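Local coordinates for Pcza361.24 (Amycolatopsis orientalis, PDB 3G2M), which probably transfers a methyl group from S-adenosyl-L-methionine to an amine nitrogen of a glycopeptide antibiotic during its biosynthesis, at residues Asn162-Tyr173 / Arg250-Leu261; Gly184-Glu194 / Arg281-Val290. One frame throughout, in Å; residues are numbered along the deposited sequence.

Both contacts belong to one Rossmann-like methyltransferase fold. Contact 2 pairs strand 184-191 with strand 284-290 in the seven-stranded sheet. Contact 1 joins helix 166-179 and the loop before it to the end of strand 244-252, which belongs to a separate three-stranded sheet, and to helix 254-263. Their centres lie about 12 Å apart and their segments alternate along the chain. They touch where V257 CB meets L190 CD1 at 3.7 Å and where L251 CD1 meets A191 CB at 3.6 Å. Each also approaches the cofactor site, which is empty in this chain: the side chain of L164 lies about 4 Å from that of M142, and the side chain of S189 about 4 Å from that of S157.

Contact 1: Asn162-Tyr173 / Arg250-Leu261; sequences NELDEADRRGLY and RLLAPDQVVREL
A buried salt bridge of the methyltransferase fold, R169 with E260, links helical segments 166-173 and 254-261, which cross at -57°. R169 approaches side-on: NE gives a straight bond to E260 OE1 (2.9 Å) on its syn lone pair, and NH2 reaches E260 OE2 (2.8 Å), the two flat groups being nearly coplanar. Y173 OH donates to the same OE1 from its anti side (2.7 Å), and Q256 NE2 to the anti lone pair of OE2. With two donors on each oxygen, the buried carboxylate is probably kept ionised. The apolar stem and flat head of arginine suit this place: L252 CD1 covers one guanidinium face and E166 CA the other, while NH1 donates to L164 O (2.7 Å) at another edge.

R250 is bent at chi3 (-68°), which turns NH1 onto N162 O (2.9 Å), in the guanidinium plane. N162 OD1 takes L252 N (2.8 Å), while ND2 reaches L252 O through a water. A second water accepts from R169 NH1 and R250 NE.

Farther along the helices, L261 CD2 meets Y173 CD1 at 3.6 Å, and L261 and V257 continue onto strand 184-191. R250-L252 end strand 244-252, beside strand 219-234; E166 packs against D165 of the second subunit.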
loop_
_atom_site.group_PDB
_atom_site.type_symbol
_atom_site.label_atom_id
_atom_site.label_comp_id
_atom_site.label_asym_id
_atom_site.label_seq_id
_atom_site.Cartn_x
_atom_site.Cartn_y
_atom_site.Cartn_z
ATOM N N ASN A 162 -8.501 -0.801 6.257
ATOM C CA ASN A 162 -7.664 -1.478 5.261
ATOM C C ASN A 162 -8.278 -1.533 3.858
ATOM O O ASN A 162 -7.582 -1.821 2.889
ATOM C CB ASN A 162 -7.254 -2.882 5.742
ATOM C CG ASN A 162 -6.011 -2.855 6.631
ATOM O OD1 ASN A 162 -4.901 -2.618 6.151
ATOM N ND2 ASN A 162 -6.192 -3.118 7.924
ATOM N N GLU A 163 -9.570 -1.242 3.743
ATOM C CA GLU A 163 -10.221 -1.161 2.427
ATOM C C GLU A 163 -9.903 0.156 1.700
ATOM O O GLU A 163 -10.184 0.301 0.509
ATOM C CB GLU A 163 -11.741 -1.375 2.566
ATOM C CG GLU A 163 -12.094 -2.855 2.780
ATOM C CD GLU A 163 -13.580 -3.150 2.918
ATOM O OE1 GLU A 163 -14.428 -2.219 2.922
ATOM O OE2 GLU A 163 -13.902 -4.356 3.019
ATOM N N LEU A 164 -9.295 1.103 2.416
ATOM C CA LEU A 164 -9.030 2.444 1.877
ATOM C C LEU A 164 -7.581 2.610 1.419
ATOM O O LEU A 164 -6.650 2.221 2.133
ATOM C CB LEU A 164 -9.350 3.505 2.941
ATOM C CG LEU A 164 -10.769 3.605 3.520
ATOM C CD1 LEU A 164 -10.848 4.762 4.528
ATOM C CD2 LEU A 164 -11.814 3.776 2.400
ATOM N N ASP A 165 -7.396 3.203 0.241
ATOM C CA ASP A 165 -6.061 3.540 -0.246
ATOM C C ASP A 165 -5.497 4.750 0.515
ATOM O O ASP A 165 -6.160 5.295 1.403
ATOM C CB ASP A 165 -6.038 3.736 -1.781
ATOM C CG ASP A 165 -6.823 4.954 -2.255
ATOM O OD1 ASP A 165 -7.152 5.852 -1.449
ATOM O OD2 ASP A 165 -7.116 5.008 -3.468
ATOM N N GLU A 166 -4.281 5.160 0.174
ATOM C CA GLU A 166 -3.608 6.201 0.938
ATOM C C GLU A 166 -4.403 7.507 0.968
ATOM O O GLU A 166 -4.564 8.090 2.034
ATOM C CB GLU A 166 -2.176 6.451 0.441
ATOM C CG GLU A 166 -1.327 7.260 1.452
ATOM C CD GLU A 166 -0.011 7.756 0.871
ATOM O OE1 GLU A 166 0.197 7.586 -0.351
ATOM O OE2 GLU A 166 0.811 8.326 1.633
ATOM N N ALA A 167 -4.892 7.941 -0.196
ATOM C CA ALA A 167 -5.622 9.210 -0.330
ATOM C C ALA A 167 -6.950 9.181 0.432
ATOM O O ALA A 167 -7.329 10.161 1.087
ATOM C CB ALA A 167 -5.849 9.547 -1.817
ATOM N N ASP A 168 -7.639 8.045 0.369
ATOM C CA ASP A 168 -8.906 7.879 1.083
ATOM C C ASP A 168 -8.735 7.794 2.604
ATOM O O ASP A 168 -9.594 8.266 3.360
ATOM C CB ASP A 168 -9.680 6.674 0.543
ATOM C CG ASP A 168 -10.347 6.964 -0.803
ATOM O OD1 ASP A 168 -10.476 8.150 -1.184
ATOM O OD2 ASP A 168 -10.761 6.000 -1.476
ATOM N N ARG A 169 -7.639 7.188 3.057
ATOM C CA ARG A 169 -7.304 7.227 4.487
ATOM C C ARG A 169 -7.096 8.674 4.965
ATOM O O ARG A 169 -7.516 9.027 6.064
ATOM C CB ARG A 169 -6.082 6.353 4.801
ATOM C CG ARG A 169 -6.352 4.855 4.547
ATOM C CD ARG A 169 -5.298 3.920 5.173
ATOM N NE ARG A 169 -3.925 4.166 4.714
ATOM C CZ ARG A 169 -3.379 3.638 3.618
ATOM N NH1 ARG A 169 -4.097 2.859 2.809
ATOM N NH2 ARG A 169 -2.115 3.917 3.313
ATOM N N ARG A 170 -6.436 9.490 4.147
ATOM C CA ARG A 170 -6.307 10.929 4.428
ATOM C C ARG A 170 -7.679 11.591 4.627
ATOM O O ARG A 170 -7.861 12.384 5.540
ATOM C CB ARG A 170 -5.546 11.644 3.304
ATOM C CG ARG A 170 -4.023 11.570 3.411
ATOM C CD ARG A 170 -3.338 12.486 2.386
ATOM N NE ARG A 170 -2.545 11.740 1.410
ATOM C CZ ARG A 170 -2.738 11.742 0.094
ATOM N NH1 ARG A 170 -3.701 12.473 -0.465
ATOM N NH2 ARG A 170 -1.942 11.014 -0.675
ATOM N N GLY A 171 -8.632 11.266 3.756
ATOM C CA GLY A 171 -10.009 11.764 3.879
ATOM C C GLY A 171 -10.686 11.277 5.146
ATOM O O GLY A 171 -11.425 12.028 5.786
ATOM N N LEU A 172 -10.447 10.014 5.504
ATOM C CA LEU A 172 -10.915 9.458 6.776
ATOM C C LEU A 172 -10.395 10.257 7.973
ATOM O O LEU A 172 -11.180 10.672 8.832
ATOM C CB LEU A 172 -10.492 7.979 6.914
ATOM C CG LEU A 172 -10.556 7.304 8.297
ATOM C CD1 LEU A 172 -12.004 7.145 8.774
ATOM C CD2 LEU A 172 -9.857 5.944 8.249
ATOM N N TYR A 173 -9.076 10.470 8.024
ATOM C CA TYR A 173 -8.457 11.139 9.171
ATOM C C TYR A 173 -9.001 12.565 9.357
ATOM O O TYR A 173 -9.317 12.982 10.472
ATOM C CB TYR A 173 -6.925 11.153 9.052
ATOM C CG TYR A 173 -6.262 9.800 8.827
ATOM C CD1 TYR A 173 -6.725 8.645 9.462
ATOM C CD2 TYR A 173 -5.148 9.688 7.989
ATOM C CE1 TYR A 173 -6.101 7.410 9.251
ATOM C CE2 TYR A 173 -4.528 8.462 7.775
ATOM C CZ TYR A 173 -5.012 7.331 8.402
ATOM O OH TYR A 173 -4.396 6.113 8.179
ATOM N N ARG A 250 -5.498 -5.610 1.122
ATOM C CA ARG A 250 -4.512 -4.750 1.748
ATOM C C ARG A 250 -4.362 -5.119 3.213
ATOM O O ARG A 250 -5.356 -5.363 3.901
ATOM C CB ARG A 250 -4.968 -3.293 1.634
ATOM C CG ARG A 250 -4.083 -2.277 2.350
ATOM C CD ARG A 250 -4.646 -0.865 2.210
ATOM N NE ARG A 250 -4.582 -0.374 0.834
ATOM C CZ ARG A 250 -5.598 -0.367 -0.029
ATOM N NH1 ARG A 250 -6.793 -0.836 0.313
ATOM N NH2 ARG A 250 -5.413 0.122 -1.248
ATOM N N LEU A 251 -3.116 -5.172 3.679
ATOM C CA LEU A 251 -2.846 -5.290 5.106
ATOM C C LEU A 251 -1.777 -4.289 5.504
ATOM O O LEU A 251 -0.595 -4.470 5.205
ATOM C CB LEU A 251 -2.449 -6.724 5.506
ATOM C CG LEU A 251 -2.363 -6.999 7.018
ATOM C CD1 LEU A 251 -3.724 -6.841 7.693
ATOM C CD2 LEU A 251 -1.811 -8.375 7.298
ATOM N N LEU A 252 -2.208 -3.225 6.172
ATOM C CA LEU A 252 -1.293 -2.202 6.628
ATOM C C LEU A 252 -0.676 -2.611 7.961
ATOM O O LEU A 252 -1.345 -3.210 8.825
ATOM C CB LEU A 252 -2.019 -0.858 6.775
ATOM C CG LEU A 252 -2.596 -0.214 5.509
ATOM C CD1 LEU A 252 -3.795 0.672 5.849
ATOM C CD2 LEU A 252 -1.522 0.567 4.769
ATOM N N ALA A 253 0.602 -2.290 8.123
ATOM C CA ALA A 253 1.259 -2.422 9.415
ATOM C C ALA A 253 0.646 -1.391 10.366
ATOM O O ALA A 253 0.452 -0.245 9.969
ATOM C CB ALA A 253 2.772 -2.191 9.257
ATOM N N PRO A 254 0.296 -1.795 11.612
ATOM C CA PRO A 254 -0.216 -0.818 12.588
ATOM C C PRO A 254 0.660 0.431 12.732
ATOM O O PRO A 254 0.131 1.539 12.839
ATOM C CB PRO A 254 -0.248 -1.620 13.902
ATOM C CG PRO A 254 -0.489 -3.034 13.436
ATOM C CD PRO A 254 0.311 -3.164 12.167
ATOM N N ASP A 255 1.983 0.262 12.709
ATOM C CA ASP A 255 2.906 1.400 12.842
ATOM C C ASP A 255 2.815 2.374 11.660
ATOM O O ASP A 255 3.047 3.574 11.830
ATOM C CB ASP A 255 4.359 0.931 13.042
ATOM C CG ASP A 255 4.610 0.340 14.437
ATOM O OD1 ASP A 255 3.844 0.635 15.380
ATOM O OD2 ASP A 255 5.579 -0.432 14.589
ATOM N N GLN A 256 2.474 1.862 10.476
ATOM C CA GLN A 256 2.247 2.707 9.293
ATOM C C GLN A 256 1.009 3.609 9.466
ATOM O O GLN A 256 1.062 4.806 9.179
ATOM C CB GLN A 256 2.124 1.860 8.011
ATOM C CG GLN A 256 1.646 2.635 6.754
ATOM C CD GLN A 256 2.657 3.670 6.262
ATOM O OE1 GLN A 256 3.859 3.522 6.459
ATOM N NE2 GLN A 256 2.167 4.714 5.606
ATOM N N VAL A 257 -0.095 3.031 9.932
ATOM C CA VAL A 257 -1.309 3.812 10.223
ATOM C C VAL A 257 -1.035 4.844 11.323
ATOM O O VAL A 257 -1.495 5.983 11.236
ATOM C CB VAL A 257 -2.514 2.910 10.607
ATOM C CG1 VAL A 257 -3.741 3.754 11.028
ATOM C CG2 VAL A 257 -2.875 1.976 9.459
ATOM N N VAL A 258 -0.282 4.447 12.349
ATOM C CA VAL A 258 0.156 5.402 13.379
ATOM C C VAL A 258 0.917 6.594 12.760
ATOM O O VAL A 258 0.593 7.747 13.057
ATOM C CB VAL A 258 0.985 4.724 14.507
ATOM C CG1 VAL A 258 1.688 5.765 15.368
ATOM C CG2 VAL A 258 0.083 3.848 15.377
ATOM N N ARG A 259 1.900 6.318 11.897
ATOM C CA ARG A 259 2.662 7.390 11.213
ATOM C C ARG A 259 1.739 8.327 10.421
ATOM O O ARG A 259 1.922 9.551 10.419
ATOM C CB ARG A 259 3.754 6.814 10.297
ATOM C CG ARG A 259 4.893 6.102 11.041
ATOM C CD ARG A 259 6.046 5.700 10.114
ATOM N NE ARG A 259 5.728 4.585 9.217
ATOM C CZ ARG A 259 5.933 3.296 9.500
ATOM N NH1 ARG A 259 6.454 2.927 10.667
ATOM N NH2 ARG A 259 5.619 2.368 8.602
ATOM N N GLU A 260 0.743 7.740 9.755
ATOM C CA GLU A 260 -0.227 8.509 8.981
ATOM C C GLU A 260 -1.129 9.370 9.869
ATOM O O GLU A 260 -1.419 10.525 9.536
ATOM C CB GLU A 260 -1.081 7.574 8.112
ATOM C CG GLU A 260 -0.320 6.898 6.977
ATOM C CD GLU A 260 -1.190 5.951 6.165
ATOM O OE1 GLU A 260 -2.433 6.036 6.275
ATOM O OE2 GLU A 260 -0.625 5.126 5.413
ATOM N N LEU A 261 -1.581 8.801 10.986
ATOM C CA LEU A 261 -2.382 9.544 11.955
ATOM C C LEU A 261 -1.636 10.782 12.462
ATOM O O LEU A 261 -2.195 11.880 12.491
ATOM C CB LEU A 261 -2.795 8.642 13.118
ATOM C CG LEU A 261 -3.907 7.637 12.805
ATOM C CD1 LEU A 261 -3.943 6.553 13.876
ATOM C CD2 LEU A 261 -5.250 8.357 12.703
HETATM O O HOH W 1 -3.868 -3.387 9.551
HETATM O O HOH W 2 -2.972 8.026 4.225
HETATM O O HOH W 3 -2.593 1.810 0.625
#

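Contact 2: Gly184-Glu194 / Arg281-Val290; sequences GKFLLSLAMSE and RKDMVLVEAV
M192, a selenomethionine, runs straight out through chi1 (179°) and chi2 (-178°) to set SE on V285 CG2 (3.8 Å); the bend at chi3 then turns CE toward K282 O. K185 has CG between its backbone N and carbonyl carbon (chi1 56°), and a later bend in its chain carries NZ alongside E288, to OE1 at 2.9 Å. There the lysine meets the oxygen on its anti side, out of the carboxylate plane, in a salt bridge.

Between these ends the strands run antiparallel. Three hydrogen-bonded pairs, F186 with A289, L188 with V287 and L190 with V285, each exchange two backbone bonds, and M192 N to D283 O (2.9 Å) extends the ladder. The side chains of the three pairs share one face, where L190 CD1 touches V287 CG2 (3.8 Å) and L188, L190 and V285 meet L261, V257 and P254 of helix 254-263. On the opposite face L187 CD1 rests against L286 CD1 (3.8 Å), both residues touching F75 of helix 69-79, and the small S189 leaves its OG to E71 and S158.

R281 NH2 donates to M192 O (3.0 Å), while its NH1 forms a salt bridge with E197. The chemistry thus divides by place: backbone bonds and aliphatic packing in the buried middle, a lysine-glutamate pair at one end, an arginine on the M192 carbonyl at the other.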
loop_
_atom_site.group_PDB
_atom_site.type_symbol
_atom_site.label_atom_id
_atom_site.label_comp_id
_atom_site.label_asym_id
_atom_site.label_seq_id
_atom_site.Cartn_x
_atom_site.Cartn_y
_atom_site.Cartn_z
ATOM N N GLY A 184 -12.393 14.466 22.552
ATOM C CA GLY A 184 -12.913 13.212 22.010
ATOM C C GLY A 184 -11.805 12.296 21.514
ATOM O O GLY A 184 -10.722 12.759 21.148
ATOM N N LYS A 185 -12.065 10.993 21.508
ATOM C CA LYS A 185 -11.059 10.042 21.031
ATOM C C LYS A 185 -11.451 9.218 19.799
ATOM O O LYS A 185 -12.620 8.858 19.599
ATOM C CB LYS A 185 -10.508 9.159 22.163
ATOM C CG LYS A 185 -11.517 8.358 22.968
ATOM C CD LYS A 185 -10.915 7.950 24.335
ATOM C CE LYS A 185 -9.509 7.338 24.195
ATOM N NZ LYS A 185 -8.840 7.133 25.520
ATOM N N PHE A 186 -10.440 8.963 18.973
ATOM C CA PHE A 186 -10.550 8.146 17.775
ATOM C C PHE A 186 -9.884 6.811 18.078
ATOM O O PHE A 186 -8.686 6.758 18.351
ATOM C CB PHE A 186 -9.851 8.860 16.606
ATOM C CG PHE A 186 -9.951 8.141 15.282
ATOM C CD1 PHE A 186 -10.983 7.234 15.018
ATOM C CD2 PHE A 186 -9.026 8.414 14.270
ATOM C CE1 PHE A 186 -11.071 6.587 13.789
ATOM C CE2 PHE A 186 -9.115 7.778 13.028
ATOM C CZ PHE A 186 -10.127 6.865 12.788
ATOM N N LEU A 187 -10.669 5.740 18.056
ATOM C CA LEU A 187 -10.151 4.405 18.352
ATOM C C LEU A 187 -10.145 3.560 17.100
ATOM O O LEU A 187 -11.136 3.517 16.372
ATOM C CB LEU A 187 -10.992 3.699 19.425
ATOM C CG LEU A 187 -11.077 4.158 20.887
ATOM C CD1 LEU A 187 -9.760 4.030 21.605
ATOM C CD2 LEU A 187 -11.613 5.561 21.043
ATOM N N LEU A 188 -9.027 2.884 16.860
ATOM C CA LEU A 188 -8.898 2.001 15.707
ATOM C C LEU A 188 -8.377 0.632 16.134
ATOM O O LEU A 188 -7.509 0.538 16.997
ATOM C CB LEU A 188 -7.931 2.595 14.668
ATOM C CG LEU A 188 -7.963 4.068 14.252
ATOM C CD1 LEU A 188 -7.110 4.924 15.179
ATOM C CD2 LEU A 188 -7.436 4.195 12.814
ATOM N N SER A 189 -8.923 -0.428 15.549
ATOM C CA SER A 189 -8.266 -1.725 15.607
ATOM C C SER A 189 -7.541 -1.939 14.288
ATOM O O SER A 189 -8.011 -1.486 13.240
ATOM C CB SER A 189 -9.255 -2.853 15.874
ATOM O OG SER A 189 -10.120 -3.057 14.774
ATOM N N LEU A 190 -6.388 -2.603 14.349
ATOM C CA LEU A 190 -5.558 -2.841 13.170
ATOM C C LEU A 190 -4.928 -4.213 13.277
ATOM O O LEU A 190 -4.215 -4.484 14.243
ATOM C CB LEU A 190 -4.439 -1.790 13.060
ATOM C CG LEU A 190 -4.846 -0.306 12.966
ATOM C CD1 LEU A 190 -3.667 0.615 13.246
ATOM C CD2 LEU A 190 -5.468 0.012 11.623
ATOM N N ALA A 191 -5.182 -5.060 12.284
ATOM C CA ALA A 191 -4.548 -6.376 12.205
ATOM C C ALA A 191 -3.028 -6.241 12.074
ATOM O O ALA A 191 -2.538 -5.364 11.354
ATOM C CB ALA A 191 -5.118 -7.171 11.047
HETATM N N MSE A 192 -2.304 -7.119 12.771
HETATM C CA MSE A 192 -0.848 -7.056 12.884
HETATM C C MSE A 192 -0.244 -8.384 12.433
HETATM O O MSE A 192 -0.374 -9.399 13.120
HETATM C CB MSE A 192 -0.424 -6.725 14.330
HETATM C CG MSE A 192 1.103 -6.657 14.586
HETATM SE SE MSE A 192 1.606 -6.302 16.474
HETATM C CE MSE A 192 0.931 -7.943 17.266
ATOM N N SER A 193 0.412 -8.363 11.274
ATOM C CA SER A 193 1.052 -9.553 10.710
ATOM C C SER A 193 2.301 -9.923 11.493
ATOM O O SER A 193 2.778 -9.141 12.320
ATOM C CB SER A 193 1.446 -9.300 9.258
ATOM O OG SER A 193 2.515 -8.372 9.194
ATOM N N GLU A 194 2.841 -11.108 11.217
ATOM C CA GLU A 194 4.108 -11.521 11.818
ATOM C C GLU A 194 5.229 -10.529 11.486
ATOM O O GLU A 194 5.987 -10.145 12.372
ATOM C CB GLU A 194 4.490 -12.945 11.400
ATOM C CG GLU A 194 5.546 -13.572 12.305
ATOM C CD GLU A 194 6.007 -14.950 11.849
ATOM O OE1 GLU A 194 5.259 -15.641 11.115
ATOM O OE2 GLU A 194 7.130 -15.344 12.235
ATOM N N ARG A 281 -1.985 -15.928 19.758
ATOM C CA ARG A 281 -1.095 -14.818 19.420
ATOM C C ARG A 281 -1.871 -13.509 19.336
ATOM O O ARG A 281 -2.970 -13.461 18.780
ATOM C CB ARG A 281 -0.355 -15.077 18.097
ATOM C CG ARG A 281 0.654 -13.978 17.722
ATOM C CD ARG A 281 1.237 -14.150 16.323
ATOM N NE ARG A 281 0.317 -13.720 15.271
ATOM C CZ ARG A 281 0.403 -12.573 14.596
ATOM N NH1 ARG A 281 1.374 -11.701 14.838
ATOM N NH2 ARG A 281 -0.493 -12.299 13.662
ATOM N N LYS A 282 -1.299 -12.460 19.915
ATOM C CA LYS A 282 -1.820 -11.113 19.736
ATOM C C LYS A 282 -1.638 -10.737 18.263
ATOM O O LYS A 282 -0.512 -10.639 17.771
ATOM C CB LYS A 282 -1.121 -10.135 20.686
ATOM C CG LYS A 282 -1.448 -10.392 22.163
ATOM C CD LYS A 282 -0.729 -9.421 23.086
ATOM C CE LYS A 282 -1.411 -9.327 24.447
ATOM N NZ LYS A 282 -1.199 -10.534 25.292
ATOM N N ASP A 283 -2.755 -10.581 17.558
ATOM C CA ASP A 283 -2.744 -10.378 16.108
ATOM C C ASP A 283 -3.431 -9.075 15.685
ATOM O O ASP A 283 -3.804 -8.906 14.524
ATOM C CB ASP A 283 -3.390 -11.577 15.401
ATOM C CG ASP A 283 -4.844 -11.783 15.793
ATOM O OD1 ASP A 283 -5.323 -11.121 16.731
ATOM O OD2 ASP A 283 -5.515 -12.622 15.159
HETATM N N MSE A 284 -3.572 -8.163 16.638
HETATM C CA MSE A 284 -4.280 -6.918 16.425
HETATM C C MSE A 284 -3.793 -5.873 17.410
HETATM O O MSE A 284 -3.335 -6.211 18.500
HETATM C CB MSE A 284 -5.778 -7.151 16.613
HETATM C CG MSE A 284 -6.663 -6.130 15.966
HETATM SE SE MSE A 284 -8.424 -6.925 15.747
HETATM C CE MSE A 284 -8.100 -7.877 14.069
ATOM N N VAL A 285 -3.909 -4.605 17.022
ATOM C CA VAL A 285 -3.498 -3.474 17.851
ATOM C C VAL A 285 -4.681 -2.503 18.017
ATOM O O VAL A 285 -5.340 -2.141 17.031
ATOM C CB VAL A 285 -2.262 -2.736 17.235
ATOM C CG1 VAL A 285 -1.857 -1.535 18.074
ATOM C CG2 VAL A 285 -1.083 -3.683 17.104
ATOM N N LEU A 286 -4.963 -2.121 19.264
ATOM C CA LEU A 286 -5.937 -1.073 19.546
ATOM C C LEU A 286 -5.212 0.254 19.715
ATOM O O LEU A 286 -4.457 0.446 20.673
ATOM C CB LEU A 286 -6.779 -1.397 20.792
ATOM C CG LEU A 286 -8.236 -0.901 20.874
ATOM C CD1 LEU A 286 -8.341 0.627 20.872
ATOM C CD2 LEU A 286 -9.142 -1.505 19.787
ATOM N N VAL A 287 -5.463 1.164 18.777
ATOM C CA VAL A 287 -4.791 2.465 18.717
ATOM C C VAL A 287 -5.739 3.548 19.228
ATOM O O VAL A 287 -6.901 3.595 18.828
ATOM C CB VAL A 287 -4.327 2.784 17.261
ATOM C CG1 VAL A 287 -3.815 4.222 17.123
ATOM C CG2 VAL A 287 -3.258 1.790 16.798
ATOM N N GLU A 288 -5.248 4.396 20.131
ATOM C CA GLU A 288 -6.020 5.545 20.623
ATOM C C GLU A 288 -5.384 6.833 20.129
ATOM O O GLU A 288 -4.179 7.050 20.316
ATOM C CB GLU A 288 -6.055 5.575 22.149
ATOM C CG GLU A 288 -6.776 4.411 22.798
ATOM C CD GLU A 288 -6.437 4.286 24.259
ATOM O OE1 GLU A 288 -6.721 5.252 25.009
ATOM O OE2 GLU A 288 -5.877 3.234 24.648
ATOM N N ALA A 289 -6.192 7.695 19.517
ATOM C CA ALA A 289 -5.682 8.958 18.991
ATOM C C ALA A 289 -6.577 10.124 19.371
ATOM O O ALA A 289 -7.805 9.995 19.419
ATOM C CB ALA A 289 -5.511 8.888 17.475
ATOM N N VAL A 290 -5.948 11.263 19.635
ATOM C CA VAL A 290 -6.662 12.492 19.989
ATOM C C VAL A 290 -6.063 13.690 19.253
ATOM O O VAL A 290 -4.933 13.625 18.768
ATOM C CB VAL A 290 -6.629 12.760 21.523
ATOM C CG1 VAL A 290 -7.323 11.629 22.294
ATOM C CG2 VAL A 290 -5.184 12.963 22.024
#